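Local coordinates for Cag pathogenicity island protein (Cag10) (PDB 6IQT), which is a VirB8 homologue of the Helicobacter pylori Cag type IV secretion system, in which it probably serves as an assembly component, seen here as its soluble NTF2-like domain, at residues E97-K100 and N101-L104; V63-Q66 and T67-R71; N74-I77 and R78-D82. One frame throughout, in Å; residues are numbered along the deposited sequence.

Interaction 1 of 3, residues E97-K100 and N101-L104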
ATOM      1  N   GLU A  97      -9.325   3.845  11.957  1.00 27.55           N
ATOM      2  CA  GLU A  97      -9.962   5.141  11.796  1.00 30.15           C
ATOM      3  C   GLU A  97     -11.071   5.005  10.767  1.00 32.87           C
ATOM      4  O   GLU A  97     -10.852   4.440   9.689  1.00 27.24           O
ATOM      5  CB  GLU A  97      -8.931   6.190  11.356  1.00 37.98           C
ATOM      6  CG  GLU A  97      -9.368   7.631  11.518  1.00 47.89           C
ATOM      7  CD  GLU A  97      -8.187   8.602  11.667  1.00 48.69           C
ATOM      8  OE1 GLU A  97      -8.252   9.482  12.556  1.00 48.61           O
ATOM      9  OE2 GLU A  97      -7.197   8.493  10.906  1.00 41.32           O
ATOM     10  N   LYS A  98     -12.253   5.515  11.099  1.00 27.52           N
ATOM     11  CA  LYS A  98     -13.332   5.597  10.125  1.00 33.81           C
ATOM     12  C   LYS A  98     -12.961   6.580   9.015  1.00 32.86           C
ATOM     13  O   LYS A  98     -12.448   7.675   9.285  1.00 34.49           O
ATOM     14  CB  LYS A  98     -14.625   6.025  10.818  1.00 39.73           C
ATOM     15  CG  LYS A  98     -15.850   5.908   9.946  1.00 45.61           C
ATOM     16  CD  LYS A  98     -16.229   4.462   9.738  1.00 52.50           C
ATOM     17  CE  LYS A  98     -17.158   4.304   8.546  1.00 55.18           C
ATOM     18  NZ  LYS A  98     -18.414   5.114   8.652  1.00 62.13           N
ATOM     19  N   VAL A  99     -13.170   6.177   7.763  1.00 30.60           N
ATOM     20  CA  VAL A  99     -12.952   7.074   6.628  1.00 33.33           C
ATOM     21  C   VAL A  99     -14.128   8.045   6.560  1.00 38.65           C
ATOM     22  O   VAL A  99     -15.292   7.625   6.541  1.00 37.08           O
ATOM     23  CB  VAL A  99     -12.794   6.281   5.319  1.00 29.77           C
ATOM     24  CG1 VAL A  99     -12.699   7.220   4.109  1.00 30.46           C
ATOM     25  CG2 VAL A  99     -11.547   5.397   5.371  1.00 33.22           C
ATOM     26  N   LYS A 100     -13.824   9.343   6.537  1.00 46.17           N
ATOM     27  CA  LYS A 100     -14.859  10.377   6.533  1.00 46.76           C
ATOM     28  C   LYS A 100     -15.783  10.254   5.324  1.00 47.68           C
ATOM     29  O   LYS A 100     -15.338   9.984   4.204  1.00 50.01           O
ATOM     30  CB  LYS A 100     -14.206  11.760   6.545  1.00 54.38           C
ATOM     31  CG  LYS A 100     -13.388  12.050   7.794  1.00 57.09           C
ATOM     32  CD  LYS A 100     -13.747  13.403   8.386  1.00 57.90           C
ATOM     33  CE  LYS A 100     -15.013  13.322   9.238  1.00 57.96           C
ATOM     34  NZ  LYS A 100     -14.904  12.305  10.315  1.00 55.80           N
ATOM     35  N   ASN A 101     -17.082  10.464   5.562  1.00 44.83           N
ATOM     36  CA  ASN A 101     -18.114  10.406   4.520  1.00 49.91           C
ATOM     37  C   ASN A 101     -18.037   9.112   3.715  1.00 52.38           C
ATOM     38  O   ASN A 101     -18.142   9.110   2.486  1.00 55.53           O
ATOM     39  CB  ASN A 101     -18.032  11.621   3.594  1.00 56.41           C
ATOM     40  CG  ASN A 101     -18.427  12.903   4.286  1.00 65.19           C
ATOM     41  OD1 ASN A 101     -17.650  13.853   4.344  1.00 72.14           O
ATOM     42  ND2 ASN A 101     -19.639  12.934   4.827  1.00 69.19           N
ATOM     43  N   SER A 102     -17.855   7.995   4.412  1.00 47.70           N
ATOM     44  CA  SER A 102     -17.674   6.698   3.774  1.00 42.07           C
ATOM     45  C   SER A 102     -18.105   5.626   4.762  1.00 40.51           C
ATOM     46  O   SER A 102     -17.983   5.827   5.973  1.00 40.74           O
ATOM     47  CB  SER A 102     -16.208   6.478   3.355  1.00 35.10           C
ATOM     48  OG  SER A 102     -15.982   5.129   2.990  1.00 32.57           O
ATOM     49  N   PRO A 103     -18.629   4.493   4.288  1.00 36.38           N
ATOM     50  CA  PRO A 103     -18.855   3.365   5.202  1.00 40.22           C
ATOM     51  C   PRO A 103     -17.589   2.575   5.532  1.00 36.43           C
ATOM     52  O   PRO A 103     -17.639   1.685   6.396  1.00 34.41           O
ATOM     53  CB  PRO A 103     -19.864   2.504   4.437  1.00 38.93           C
ATOM     54  CG  PRO A 103     -19.527   2.760   2.996  1.00 43.82           C
ATOM     55  CD  PRO A 103     -19.113   4.211   2.924  1.00 39.75           C
ATOM     56  N   LEU A 104     -16.455   2.877   4.904  1.00 30.48           N
ATOM     57  CA  LEU A 104     -15.246   2.079   5.112  1.00 30.54           C
ATOM     58  C   LEU A 104     -14.482   2.511   6.365  1.00 29.35           C
ATOM     59  O   LEU A 104     -14.561   3.659   6.813  1.00 27.50           O
ATOM     60  CB  LEU A 104     -14.319   2.177   3.893  1.00 26.98           C
ATOM     61  CG  LEU A 104     -14.893   1.770   2.537  1.00 29.00           C
ATOM     62  CD1 LEU A 104     -13.910   2.145   1.441  1.00 29.99           C
ATOM     63  CD2 LEU A 104     -15.173   0.276   2.533  1.00 31.29           C
TER
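K98 reaches across the connecting loop to the backbone of S102, while V99 beside it closes the loop through its own amide. The lysine starts out anti to its main-chain nitrogen (chi1 -170°) and then bends at chi2 and chi4, which folds NZ back until it lies 2.8 Å from S102 O, in the carbonyl plane, as a hydrogen bond. On the way K98 CE passes 3.2 Å from L104 O; the aliphatic length of lysine suits this span, and its ammonium ends on S102 O. V99 N donates to L104 O at 3.0 Å. The V99 methyl CG1 leans on S102 CB, 3.7 Å away.

From V99 to S102 the chain makes a type II beta turn, with N101 in the left-handed helical conformation (phi 52°) that asparagine tolerates well. S102 turns its hydroxyl anti to N, where OG accepts from L104 N at 3.0 Å: an ST turn, suited to a short serine. The whole connects strand 84-98 to strand 105-117; V99 rests on Y134 of the next strand, 125-137, and also packs against D52 of the second subunit.

Interaction 2 of 3, residues V63-Q66 and T67-R71; sequences VSFQ and TQAMR
F65 stands just before helix 66-80 and Q66 is its first residue; their carbonyls accept the backbone bonds of the first turn: A69 N to F65 O at 3.1 Å and M70 N, of selenomethionine, to Q66 O at 2.9 Å. Through its side chain F65 also follows the helix. With CG anti to the backbone N (chi1 -176°), the ring is carried back alongside the first turn, with A69 N over one face; F65 CE1 comes to 3.8 Å from Q68 CG, and F65 CE2 to 4.1 Å from A69 CB. CB and CG of Q68 are what meet the ring atoms CD1 and CE1, and the amide is turned 51° to the ring and does not stack on it. The small A69 methyl lets a bulky phenylalanine lie close to the helix.

Q66 acts mostly through its backbone; its extended side chain leads off to give NE2 to M58 O. T67 and Q68, whose amides belong to the first turn, are served by water: one molecule accepts from T67 N at 2.7 Å and donates to V63 O, and a second accepts from Q68 N at 2.9 Å and donates to S64 O. Each water thus bridges the preceding loop to the helix.

The F65 ring packs on V156 and I159 of strand 154-163, while A69 meets M58 of helix 50-59. T67 and Q68 face T119 and R85 of the second subunit.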
ATOM      1  N   VAL A  63     -16.237  -7.967  -3.989  1.00 30.15           N
ATOM      2  CA  VAL A  63     -16.129  -8.260  -5.421  1.00 32.11           C
ATOM      3  C   VAL A  63     -15.231  -7.239  -6.112  1.00 31.25           C
ATOM      4  O   VAL A  63     -14.428  -7.594  -6.982  1.00 32.25           O
ATOM      5  CB  VAL A  63     -17.527  -8.324  -6.069  1.00 34.25           C
ATOM      6  CG1 VAL A  63     -18.261  -6.990  -5.925  1.00 32.26           C
ATOM      7  CG2 VAL A  63     -17.409  -8.726  -7.544  1.00 41.20           C
ATOM      8  N   SER A  64     -15.309  -5.966  -5.704  1.00 31.60           N
ATOM      9  CA  SER A  64     -14.501  -4.932  -6.351  1.00 30.93           C
ATOM     10  C   SER A  64     -13.014  -5.051  -6.051  1.00 38.60           C
ATOM     11  O   SER A  64     -12.216  -4.398  -6.726  1.00 33.34           O
ATOM     12  CB  SER A  64     -14.988  -3.539  -5.949  1.00 36.57           C
ATOM     13  OG  SER A  64     -14.782  -3.278  -4.565  1.00 34.00           O
ATOM     14  N   PHE A  65     -12.615  -5.881  -5.084  1.00 32.80           N
ATOM     15  CA  PHE A  65     -11.211  -6.050  -4.747  1.00 26.52           C
ATOM     16  C   PHE A  65     -10.645  -7.410  -5.154  1.00 29.32           C
ATOM     17  O   PHE A  65      -9.430  -7.616  -5.048  1.00 28.30           O
ATOM     18  CB  PHE A  65     -11.027  -5.825  -3.226  1.00 26.11           C
ATOM     19  CG  PHE A  65      -9.599  -5.879  -2.767  1.00 25.47           C
ATOM     20  CD1 PHE A  65      -8.692  -4.899  -3.156  1.00 30.73           C
ATOM     21  CD2 PHE A  65      -9.156  -6.926  -1.968  1.00 24.53           C
ATOM     22  CE1 PHE A  65      -7.365  -4.950  -2.748  1.00 27.00           C
ATOM     23  CE2 PHE A  65      -7.835  -6.989  -1.558  1.00 32.15           C
ATOM     24  CZ  PHE A  65      -6.937  -5.998  -1.946  1.00 30.03           C
ATOM     25  N   GLN A  66     -11.480  -8.342  -5.633  1.00 30.96           N
ATOM     26  CA  GLN A  66     -11.026  -9.721  -5.817  1.00 26.24           C
ATOM     27  C   GLN A  66      -9.948  -9.839  -6.888  1.00 26.51           C
ATOM     28  O   GLN A  66      -9.032 -10.672  -6.771  1.00 27.94           O
ATOM     29  CB  GLN A  66     -12.226 -10.610  -6.153  1.00 29.35           C
ATOM     30  CG  GLN A  66     -13.041 -10.934  -4.926  1.00 27.70           C
ATOM     31  CD  GLN A  66     -14.248 -11.777  -5.213  1.00 39.38           C
ATOM     32  OE1 GLN A  66     -14.728 -11.834  -6.342  1.00 39.15           O
ATOM     33  NE2 GLN A  66     -14.754 -12.450  -4.180  1.00 33.86           N
ATOM     34  N   THR A  67     -10.017  -8.999  -7.912  1.00 27.07           N
ATOM     35  CA  THR A  67      -9.015  -9.049  -8.969  1.00 29.89           C
ATOM     36  C   THR A  67      -7.639  -8.664  -8.453  1.00 29.26           C
ATOM     37  O   THR A  67      -6.641  -9.324  -8.764  1.00 31.66           O
ATOM     38  CB  THR A  67      -9.445  -8.135 -10.109  1.00 34.79           C
ATOM     39  OG1 THR A  67     -10.552  -8.752 -10.783  1.00 35.53           O
ATOM     40  CG2 THR A  67      -8.319  -7.933 -11.070  1.00 36.49           C
ATOM     41  N   GLN A  68      -7.559  -7.606  -7.649  1.00 31.18           N
ATOM     42  CA  GLN A  68      -6.262  -7.209  -7.115  1.00 24.60           C
ATOM     43  C   GLN A  68      -5.705  -8.258  -6.151  1.00 28.54           C
ATOM     44  O   GLN A  68      -4.498  -8.543  -6.159  1.00 30.22           O
ATOM     45  CB  GLN A  68      -6.393  -5.840  -6.441  1.00 27.58           C
ATOM     46  CG  GLN A  68      -5.129  -5.351  -5.770  1.00 34.04           C
ATOM     47  CD  GLN A  68      -4.007  -5.096  -6.748  1.00 38.64           C
ATOM     48  OE1 GLN A  68      -4.220  -5.003  -7.963  1.00 33.00           O
ATOM     49  NE2 GLN A  68      -2.799  -4.992  -6.227  1.00 42.37           N
ATOM     50  N   ALA A  69      -6.560  -8.852  -5.313  1.00 29.10           N
ATOM     51  CA  ALA A  69      -6.109  -9.955  -4.473  1.00 31.16           C
ATOM     52  C   ALA A  69      -5.552 -11.097  -5.318  1.00 25.44           C
ATOM     53  O   ALA A  69      -4.519 -11.690  -4.979  1.00 27.89           O
ATOM     54  CB  ALA A  69      -7.259 -10.449  -3.590  1.00 31.87           C
HETATM   55  N   MSE A  70      -6.204 -11.401  -6.430  1.00 25.18           N
HETATM   56  CA  MSE A  70      -5.732 -12.474  -7.306  1.00 28.49           C
HETATM   57  C   MSE A  70      -4.371 -12.131  -7.954  1.00 23.41           C
HETATM   58  O   MSE A  70      -3.509 -13.006  -8.104  1.00 30.60           O
HETATM   59  CB  MSE A  70      -6.780 -12.779  -8.389  1.00 31.26           C
HETATM   60  CG  MSE A  70      -6.446 -14.026  -9.194  1.00 44.30           C
HETATM   61 SE   MSE A  70      -6.447 -15.615  -8.049  0.31 42.02          SE
HETATM   62  CE  MSE A  70      -7.471 -16.810  -9.144  1.00 52.62           C
ATOM     63  N   ARG A  71      -4.167 -10.860  -8.313  1.00 28.06           N
ATOM     64  CA  ARG A  71      -2.869 -10.466  -8.867  1.00 32.77           C
ATOM     65  C   ARG A  71      -1.752 -10.660  -7.849  1.00 31.86           C
ATOM     66  O   ARG A  71      -0.640 -11.081  -8.202  1.00 26.74           O
ATOM     67  CB  ARG A  71      -2.905  -9.016  -9.343  1.00 34.13           C
ATOM     68  CG  ARG A  71      -3.714  -8.803 -10.605  1.00 42.69           C
ATOM     69  CD  ARG A  71      -3.665  -7.337 -11.051  1.00 42.51           C
ATOM     70  NE  ARG A  71      -4.300  -7.154 -12.352  1.00 43.36           N
ATOM     71  CZ  ARG A  71      -3.667  -7.272 -13.516  1.00 35.47           C
ATOM     72  NH1 ARG A  71      -2.374  -7.554 -13.545  1.00 35.34           N
ATOM     73  NH2 ARG A  71      -4.331  -7.101 -14.657  1.00 34.35           N
TER
HETATM   74  O   HOH W   1     -12.100  -7.352  -8.592  1.00 34.31           O
HETATM   75  O   HOH W   2      -9.678  -5.646  -7.838  1.00 29.78           O

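Interaction 3 of 3, residues N74-I77 and R78-D82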
ATOM      1  N   ASN A  74      -1.092 -14.416  -7.497  1.00 27.20           N
ATOM      2  CA  ASN A  74      -0.327 -14.945  -8.631  1.00 33.10           C
ATOM      3  C   ASN A  74       1.137 -14.526  -8.579  1.00 34.25           C
ATOM      4  O   ASN A  74       2.012 -15.285  -9.019  1.00 34.91           O
ATOM      5  CB  ASN A  74      -0.949 -14.494  -9.955  1.00 25.89           C
ATOM      6  CG  ASN A  74      -2.243 -15.232 -10.277  1.00 36.02           C
ATOM      7  OD1 ASN A  74      -2.463 -16.357  -9.822  1.00 36.45           O
ATOM      8  ND2 ASN A  74      -3.109 -14.597 -11.047  1.00 38.93           N
ATOM      9  N   GLU A  75       1.429 -13.328  -8.057  1.00 29.79           N
ATOM     10  CA  GLU A  75       2.820 -12.907  -7.918  1.00 30.79           C
ATOM     11  C   GLU A  75       3.581 -13.797  -6.929  1.00 34.78           C
ATOM     12  O   GLU A  75       4.750 -14.137  -7.163  1.00 32.61           O
ATOM     13  CB  GLU A  75       2.870 -11.434  -7.503  1.00 43.31           C
ATOM     14  CG  GLU A  75       4.191 -10.711  -7.814  1.00 57.43           C
ATOM     15  CD  GLU A  75       4.846 -11.157  -9.123  1.00 63.95           C
ATOM     16  OE1 GLU A  75       6.061 -11.456  -9.104  1.00 63.55           O
ATOM     17  OE2 GLU A  75       4.158 -11.199 -10.171  1.00 65.50           O
ATOM     18  N   ASN A  76       2.935 -14.207  -5.827  1.00 30.77           N
ATOM     19  CA  ASN A  76       3.586 -15.152  -4.914  1.00 27.33           C
ATOM     20  C   ASN A  76       3.903 -16.474  -5.609  1.00 36.06           C
ATOM     21  O   ASN A  76       4.967 -17.071  -5.383  1.00 34.30           O
ATOM     22  CB  ASN A  76       2.703 -15.435  -3.687  1.00 39.58           C
ATOM     23  CG  ASN A  76       2.592 -14.251  -2.729  1.00 45.97           C
ATOM     24  OD1 ASN A  76       3.385 -13.311  -2.769  1.00 42.22           O
ATOM     25  ND2 ASN A  76       1.597 -14.308  -1.851  1.00 40.19           N
ATOM     26  N   ILE A  77       2.965 -16.982  -6.409  1.00 30.97           N
ATOM     27  CA  ILE A  77       3.212 -18.229  -7.123  1.00 33.38           C
ATOM     28  C   ILE A  77       4.437 -18.085  -8.012  1.00 36.08           C
ATOM     29  O   ILE A  77       5.308 -18.960  -8.045  1.00 39.71           O
ATOM     30  CB  ILE A  77       1.979 -18.637  -7.950  1.00 38.87           C
ATOM     31  CG1 ILE A  77       0.745 -18.767  -7.052  1.00 33.72           C
ATOM     32  CG2 ILE A  77       2.259 -19.946  -8.715  1.00 39.49           C
ATOM     33  CD1 ILE A  77      -0.499 -19.158  -7.797  1.00 34.29           C
ATOM     34  N   ARG A  78       4.522 -16.965  -8.737  1.00 34.31           N
ATOM     35  CA  ARG A  78       5.581 -16.793  -9.732  1.00 45.64           C
ATOM     36  C   ARG A  78       6.962 -16.800  -9.096  1.00 45.83           C
ATOM     37  O   ARG A  78       7.923 -17.311  -9.685  1.00 49.13           O
ATOM     38  CB  ARG A  78       5.371 -15.491 -10.504  1.00 37.79           C
ATOM     39  CG  ARG A  78       4.228 -15.558 -11.478  1.00 42.12           C
ATOM     40  CD  ARG A  78       4.379 -14.510 -12.560  1.00 49.21           C
ATOM     41  NE  ARG A  78       3.287 -13.534 -12.579  1.00 59.93           N
ATOM     42  CZ  ARG A  78       2.012 -13.814 -12.849  1.00 57.89           C
ATOM     43  NH1 ARG A  78       1.619 -15.058 -13.104  1.00 53.96           N
ATOM     44  NH2 ARG A  78       1.117 -12.841 -12.850  1.00 58.91           N
ATOM     45  N   GLN A  79       7.082 -16.237  -7.898  1.00 42.40           N
ATOM     46  CA  GLN A  79       8.384 -16.057  -7.278  1.00 42.68           C
ATOM     47  C   GLN A  79       8.766 -17.179  -6.325  1.00 47.38           C
ATOM     48  O   GLN A  79       9.950 -17.526  -6.253  1.00 40.35           O
ATOM     49  CB  GLN A  79       8.428 -14.707  -6.558  1.00 39.62           C
ATOM     50  CG  GLN A  79       8.174 -13.501  -7.503  1.00 45.04           C
ATOM     51  CD  GLN A  79       8.925 -13.585  -8.866  1.00 52.06           C
ATOM     52  OE1 GLN A  79      10.018 -14.158  -8.960  1.00 54.55           O
ATOM     53  NE2 GLN A  79       8.340 -12.984  -9.913  1.00 41.71           N
ATOM     54  N   PHE A  80       7.797 -17.794  -5.635  1.00 35.44           N
ATOM     55  CA  PHE A  80       8.105 -18.843  -4.673  1.00 34.47           C
ATOM     56  C   PHE A  80       8.042 -20.257  -5.254  1.00 39.21           C
ATOM     57  O   PHE A  80       8.709 -21.152  -4.724  1.00 43.98           O
ATOM     58  CB  PHE A  80       7.154 -18.753  -3.479  1.00 37.40           C
ATOM     59  CG  PHE A  80       7.210 -17.446  -2.754  1.00 38.26           C
ATOM     60  CD1 PHE A  80       8.417 -16.781  -2.565  1.00 42.08           C
ATOM     61  CD2 PHE A  80       6.050 -16.871  -2.268  1.00 33.08           C
ATOM     62  CE1 PHE A  80       8.459 -15.561  -1.884  1.00 41.98           C
ATOM     63  CE2 PHE A  80       6.080 -15.656  -1.598  1.00 40.26           C
ATOM     64  CZ  PHE A  80       7.283 -15.000  -1.401  1.00 39.65           C
ATOM     65  N   VAL A  81       7.282 -20.465  -6.335  1.00 43.40           N
ATOM     66  CA  VAL A  81       7.069 -21.758  -7.002  1.00 43.63           C
ATOM     67  C   VAL A  81       6.989 -22.919  -6.006  1.00 46.56           C
ATOM     68  O   VAL A  81       6.279 -22.839  -4.993  1.00 43.28           O
ATOM     69  CB  VAL A  81       8.138 -22.012  -8.095  1.00 42.67           C
ATOM     70  CG1 VAL A  81       7.889 -21.081  -9.287  1.00 38.98           C
ATOM     71  CG2 VAL A  81       9.574 -21.827  -7.582  1.00 40.99           C
ATOM     72  N   ASP A  82       7.680 -24.021  -6.299  1.00 43.47           N
ATOM     73  CA  ASP A  82       7.685 -25.191  -5.428  1.00 46.71           C
ATOM     74  C   ASP A  82       8.930 -25.254  -4.548  1.00 41.08           C
ATOM     75  O   ASP A  82       9.245 -26.318  -4.001  1.00 42.34           O
ATOM     76  CB  ASP A  82       7.559 -26.474  -6.258  1.00 48.07           C
ATOM     77  CG  ASP A  82       8.807 -26.768  -7.086  1.00 60.58           C
ATOM     78  OD1 ASP A  82       9.384 -25.823  -7.679  1.00 62.23           O
ATOM     79  OD2 ASP A  82       9.218 -27.953  -7.138  1.00 66.73           O
TER
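The C-terminal end of helix 66-80 is held here by successive i to i+4 backbone bonds and, on its surface, by a small polar cluster around E75. R78 N, Q79 N, F80 N and V81 N donate in turn to N74 O, E75 O, N76 O and I77 O. The bond from F80 N to N76 O is 2.9 Å long. V81 then leaves the helix with a positive phi of 37°, which is unusual for a beta-branched residue.

With chi1 at -158° and a kink at chi2, E75 sends its carboxylate toward the C-terminal end of the helix, to R78 and Q79. Q79 NE2 gives E75 OE1 a straight hydrogen bond of 2.9 Å, arriving nearly end-on to the C-O bond and with the acceptor close to the amide plane of Q79. The other oxygen, E75 OE2, forms a salt bridge with R78 NE at 3.5 Å, a weak bond, long and bent; the carboxylate and guanidinium planes are steeply turned against each other. N74 O sits over one face of the guanidinium, toward its rim, and R78 NH2 is 3.9 Å from N74 CB.

On another side N76 and F80 run side by side: N76 OD1 is 3.8 Å from F80 CE2, and the amide and ring planes are 30° apart. The F80 ring also meets that of Y45, whose hydroxyl is hydrogen-bonded to V81 O.

One carboxylate thus shares its two oxygens between an amide and a cation; the nearby arginine probably favours its negative form, and the bond to Q79 should restrain its rotation.

The three contacts follow one another along the chain in the order 2, 3, 1. Interactions 2 and 3 mark the beginning and the end of helix 66-80, with centres about 17 Å apart: the first is partly buried, the second lies at the surface. Interaction 1 belongs to the turn after strand 84-98 and is on the other side of the chain's centre from interaction 3, about 34 Å between centres. It comes nearer to interaction 2, with nearest atoms about 8 Å apart but no touch. Interactions 1 and 2 both extend to the second subunit at several residues, and N48 of that subunit packs on L104 and is hydrogen-bonded to S64; interaction 3 reaches it at N74 alone.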